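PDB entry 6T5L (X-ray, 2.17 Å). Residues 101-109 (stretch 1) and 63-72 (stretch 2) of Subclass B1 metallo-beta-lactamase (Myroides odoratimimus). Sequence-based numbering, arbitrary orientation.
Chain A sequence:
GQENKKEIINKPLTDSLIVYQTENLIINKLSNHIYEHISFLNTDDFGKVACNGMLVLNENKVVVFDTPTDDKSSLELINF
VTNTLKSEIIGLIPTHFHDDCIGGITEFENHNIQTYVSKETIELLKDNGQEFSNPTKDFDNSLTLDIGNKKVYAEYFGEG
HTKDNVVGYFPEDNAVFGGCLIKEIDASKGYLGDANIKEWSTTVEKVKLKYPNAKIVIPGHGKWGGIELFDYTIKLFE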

# COMPACT_ATOMS: atom_id res chain seq x y z
N CYS A 101 3.57 6.44 1.80
CA CYS A 101 2.37 5.81 2.34
C CYS A 101 1.39 6.84 2.87
O CYS A 101 0.18 6.59 2.80
CB CYS A 101 2.72 4.79 3.44
SG CYS A 101 4.16 3.73 3.05
N ILE A 102 1.88 8.01 3.39
CA ILE A 102 1.00 9.00 4.00
C ILE A 102 1.19 10.39 3.41
O ILE A 102 0.70 11.39 3.96
CB ILE A 102 1.22 9.07 5.53
CG1 ILE A 102 2.69 9.40 5.83
CG2 ILE A 102 0.85 7.80 6.19
CD1 ILE A 102 2.86 10.14 7.06
N GLY A 103 1.89 10.48 2.27
CA GLY A 103 2.24 11.78 1.72
C GLY A 103 1.03 12.64 1.41
O GLY A 103 1.09 13.84 1.56
N GLY A 104 -0.11 12.03 1.04
CA GLY A 104 -1.31 12.78 0.68
C GLY A 104 -2.39 12.69 1.74
O GLY A 104 -3.60 12.82 1.46
N ILE A 105 -1.97 12.42 2.99
CA ILE A 105 -2.92 12.16 4.05
C ILE A 105 -3.88 13.33 4.25
O ILE A 105 -5.09 13.13 4.44
CB ILE A 105 -2.20 11.78 5.34
CG1 ILE A 105 -3.19 11.42 6.47
CG2 ILE A 105 -1.35 12.97 5.88
CD1 ILE A 105 -4.03 10.16 6.25
N THR A 106 -3.39 14.57 4.18
CA THR A 106 -4.26 15.74 4.39
C THR A 106 -5.43 15.73 3.41
O THR A 106 -6.57 16.09 3.75
CB THR A 106 -3.46 17.04 4.22
OG1 THR A 106 -2.42 17.16 5.24
CG2 THR A 106 -4.39 18.28 4.32
N GLU A 107 -5.18 15.32 2.17
CA GLU A 107 -6.23 15.40 1.18
C GLU A 107 -7.31 14.36 1.47
O GLU A 107 -8.51 14.63 1.32
CB GLU A 107 -5.60 15.25 -0.19
CG GLU A 107 -6.46 15.58 -1.29
CD GLU A 107 -6.89 17.04 -1.31
OE1 GLU A 107 -6.06 17.94 -1.39
OE2 GLU A 107 -8.09 17.24 -1.21
N PHE A 108 -6.89 13.19 1.94
CA PHE A 108 -7.84 12.15 2.35
C PHE A 108 -8.62 12.59 3.57
O PHE A 108 -9.87 12.44 3.64
CB PHE A 108 -7.13 10.82 2.65
CG PHE A 108 -6.79 10.02 1.43
CD1 PHE A 108 -5.72 10.39 0.64
CD2 PHE A 108 -7.53 8.86 1.06
CE1 PHE A 108 -5.41 9.68 -0.52
CE2 PHE A 108 -7.19 8.15 -0.13
CZ PHE A 108 -6.17 8.54 -0.89
N GLU A 109 -7.93 13.16 4.54
CA GLU A 109 -8.63 13.61 5.76
C GLU A 109 -9.66 14.71 5.43
O GLU A 109 -10.75 14.75 6.03
CB GLU A 109 -7.62 14.08 6.80
CG GLU A 109 -6.71 12.98 7.32
CD GLU A 109 -5.82 13.44 8.47
OE1 GLU A 109 -5.15 14.46 8.30
OE2 GLU A 109 -5.79 12.78 9.54
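Stretch 2 63-72: VVFDTPTDDK

Stretch 2 comes in as the end of a strand, Val63 to Phe65, crosses a loop from Asp66 to Asp70, and enters a helix at Asp71. It follows stretch 1 in the same sense: Cys101 CA lies 4.3 Å from Asp66 CA, Gly103 CA lies 4.7 Å from Thr69 CA, and Gly104 CA lies 4.2 Å from Asp70 CA. At Gly103 and Gly104 a CB would point toward stretch 2 and clash: an ideal CB on Gly103 would sit 2.0 Å from Thr69 O, and one on Gly104 2.8 Å from Asp70 O. Cys101 fits at a similar CA spacing because its CB points away overall. Without a CB, Gly103 CA makes a CA-H...O contact with Thr69 O at 3.3 Å.

Thr67 is the hub. Its backbone, at phi/psi -55/146, is extended, and its N donates to Cys101 O at 2.9 Å. The CB points toward stretch 1, and chi1 of 76° (p) places both branches usefully. OG1 donates to Pro68 O at 2.8 Å and accepts from Gly104 N at 3.0 Å, the latter almost straight at 173°. Thus one hydroxyl braces its own loop while receiving an amide from the type I turn Ile102 to Ile105, whose closing bond runs from Ile105 N to Ile102 O at 3.0 Å. The methyl CG2 meanwhile reaches Phe108 CD1 at 3.8 Å.

Phe108 starts sideways, but chi1 of -81° (m) brings the end of its ring nearer stretch 2. The ring presents its edge to Pro68, with CE1 4.0 Å from CD, and to Val64, with CE2 4.2 Å from CG2. Val64, t at 179°, points toward stretch 1 from the strand, whereas Phe65, the next residue along, points away, as strand alternation requires.

Asp71 extends the contact at the helix start. Its CB is sideways, yet chi1 of -82° (m) and chi2 of -7° carry OD1 to 3.5 Å from Gly104 CA and 3.7 Å from Thr106 CB. A water donates to Asp71 OD1 and to Gly103 O, both at 2.8 Å, and accepts from Thr106 N at 3.1 Å, so the carboxylate is tied to the turn and the first part of the helix in stretch 1. Asp70 points away instead; with chi1 of 61° (p) it caps a backbone N just past the stretch.

At the other end, Cys101 (m) still brings its CB to 3.6 Å from Asp66 OD1. The lesson is glycine where a CB would point into the neighbouring backbone, a side chain turned away where it need not, and one threonine joining polar and apolar contacts.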

# COMPACT_ATOMS: atom_id res chain seq x y z
N VAL A 63 -11.41 0.77 -0.84
CA VAL A 63 -10.39 0.87 0.21
C VAL A 63 -9.03 1.07 -0.46
O VAL A 63 -8.67 0.35 -1.40
CB VAL A 63 -10.32 -0.37 1.13
CG1 VAL A 63 -9.04 -0.33 2.02
CG2 VAL A 63 -11.55 -0.45 2.02
N VAL A 64 -8.24 1.97 0.07
CA VAL A 64 -6.97 2.36 -0.54
C VAL A 64 -5.87 1.96 0.42
O VAL A 64 -5.95 2.27 1.62
CB VAL A 64 -6.91 3.89 -0.79
CG1 VAL A 64 -5.56 4.36 -1.42
CG2 VAL A 64 -8.13 4.32 -1.64
N PHE A 65 -4.87 1.27 -0.11
CA PHE A 65 -3.64 0.98 0.61
C PHE A 65 -2.62 1.99 0.12
O PHE A 65 -2.30 2.01 -1.08
CB PHE A 65 -3.17 -0.47 0.35
CG PHE A 65 -3.99 -1.49 1.04
CD1 PHE A 65 -5.11 -2.05 0.43
CD2 PHE A 65 -3.68 -1.85 2.32
CE1 PHE A 65 -5.89 -3.00 1.10
CE2 PHE A 65 -4.45 -2.77 3.01
CZ PHE A 65 -5.56 -3.36 2.40
N ASP A 66 -2.08 2.80 1.03
CA ASP A 66 -1.15 3.86 0.70
C ASP A 66 -1.69 5.09 -0.05
O ASP A 66 -2.35 4.94 -1.09
CB ASP A 66 0.06 3.36 -0.07
CG ASP A 66 1.04 2.58 0.80
OD1 ASP A 66 0.69 2.22 1.97
OD2 ASP A 66 2.16 2.32 0.28
N THR A 67 -1.68 6.24 0.59
CA THR A 67 -1.87 7.44 -0.22
C THR A 67 -0.85 7.47 -1.35
O THR A 67 0.27 6.99 -1.18
CB THR A 67 -1.80 8.72 0.61
OG1 THR A 67 -0.44 9.06 0.95
CG2 THR A 67 -2.67 8.57 1.88
N PRO A 68 -1.22 7.99 -2.52
CA PRO A 68 -0.21 8.54 -3.44
C PRO A 68 0.66 9.57 -2.73
O PRO A 68 0.37 10.00 -1.61
CB PRO A 68 -1.04 9.19 -4.57
CG PRO A 68 -2.46 8.61 -4.44
CD PRO A 68 -2.62 8.25 -2.95
N THR A 69 1.73 10.00 -3.42
CA THR A 69 2.88 10.57 -2.73
C THR A 69 2.62 12.00 -2.24
O THR A 69 3.35 12.47 -1.34
CB THR A 69 4.12 10.59 -3.66
OG1 THR A 69 3.76 11.10 -4.94
CG2 THR A 69 4.69 9.17 -3.83
N ASP A 70 1.63 12.70 -2.78
CA ASP A 70 1.38 14.05 -2.28
C ASP A 70 -0.10 14.41 -2.42
O ASP A 70 -0.92 13.62 -2.92
CB ASP A 70 2.26 15.06 -3.02
CG ASP A 70 1.99 15.08 -4.49
OD1 ASP A 70 0.95 14.55 -4.91
OD2 ASP A 70 2.83 15.60 -5.25
N ASP A 71 -0.42 15.64 -1.98
CA ASP A 71 -1.81 16.07 -1.94
C ASP A 71 -2.40 16.11 -3.35
O ASP A 71 -3.52 15.63 -3.56
CB ASP A 71 -1.98 17.45 -1.24
CG ASP A 71 -2.02 17.33 0.30
OD1 ASP A 71 -2.06 16.22 0.84
OD2 ASP A 71 -2.07 18.39 0.98
N LYS A 72 -1.68 16.63 -4.35
CA LYS A 72 -2.35 16.79 -5.65
C LYS A 72 -2.56 15.45 -6.35
O LYS A 72 -3.58 15.30 -7.04
CB LYS A 72 -1.61 17.77 -6.56
CG LYS A 72 -0.33 17.26 -7.20
CD LYS A 72 0.35 18.41 -8.00
CE LYS A 72 1.87 18.42 -7.85
NZ LYS A 72 2.49 17.38 -8.68
O HOH W 1 -0.65 15.35 3.08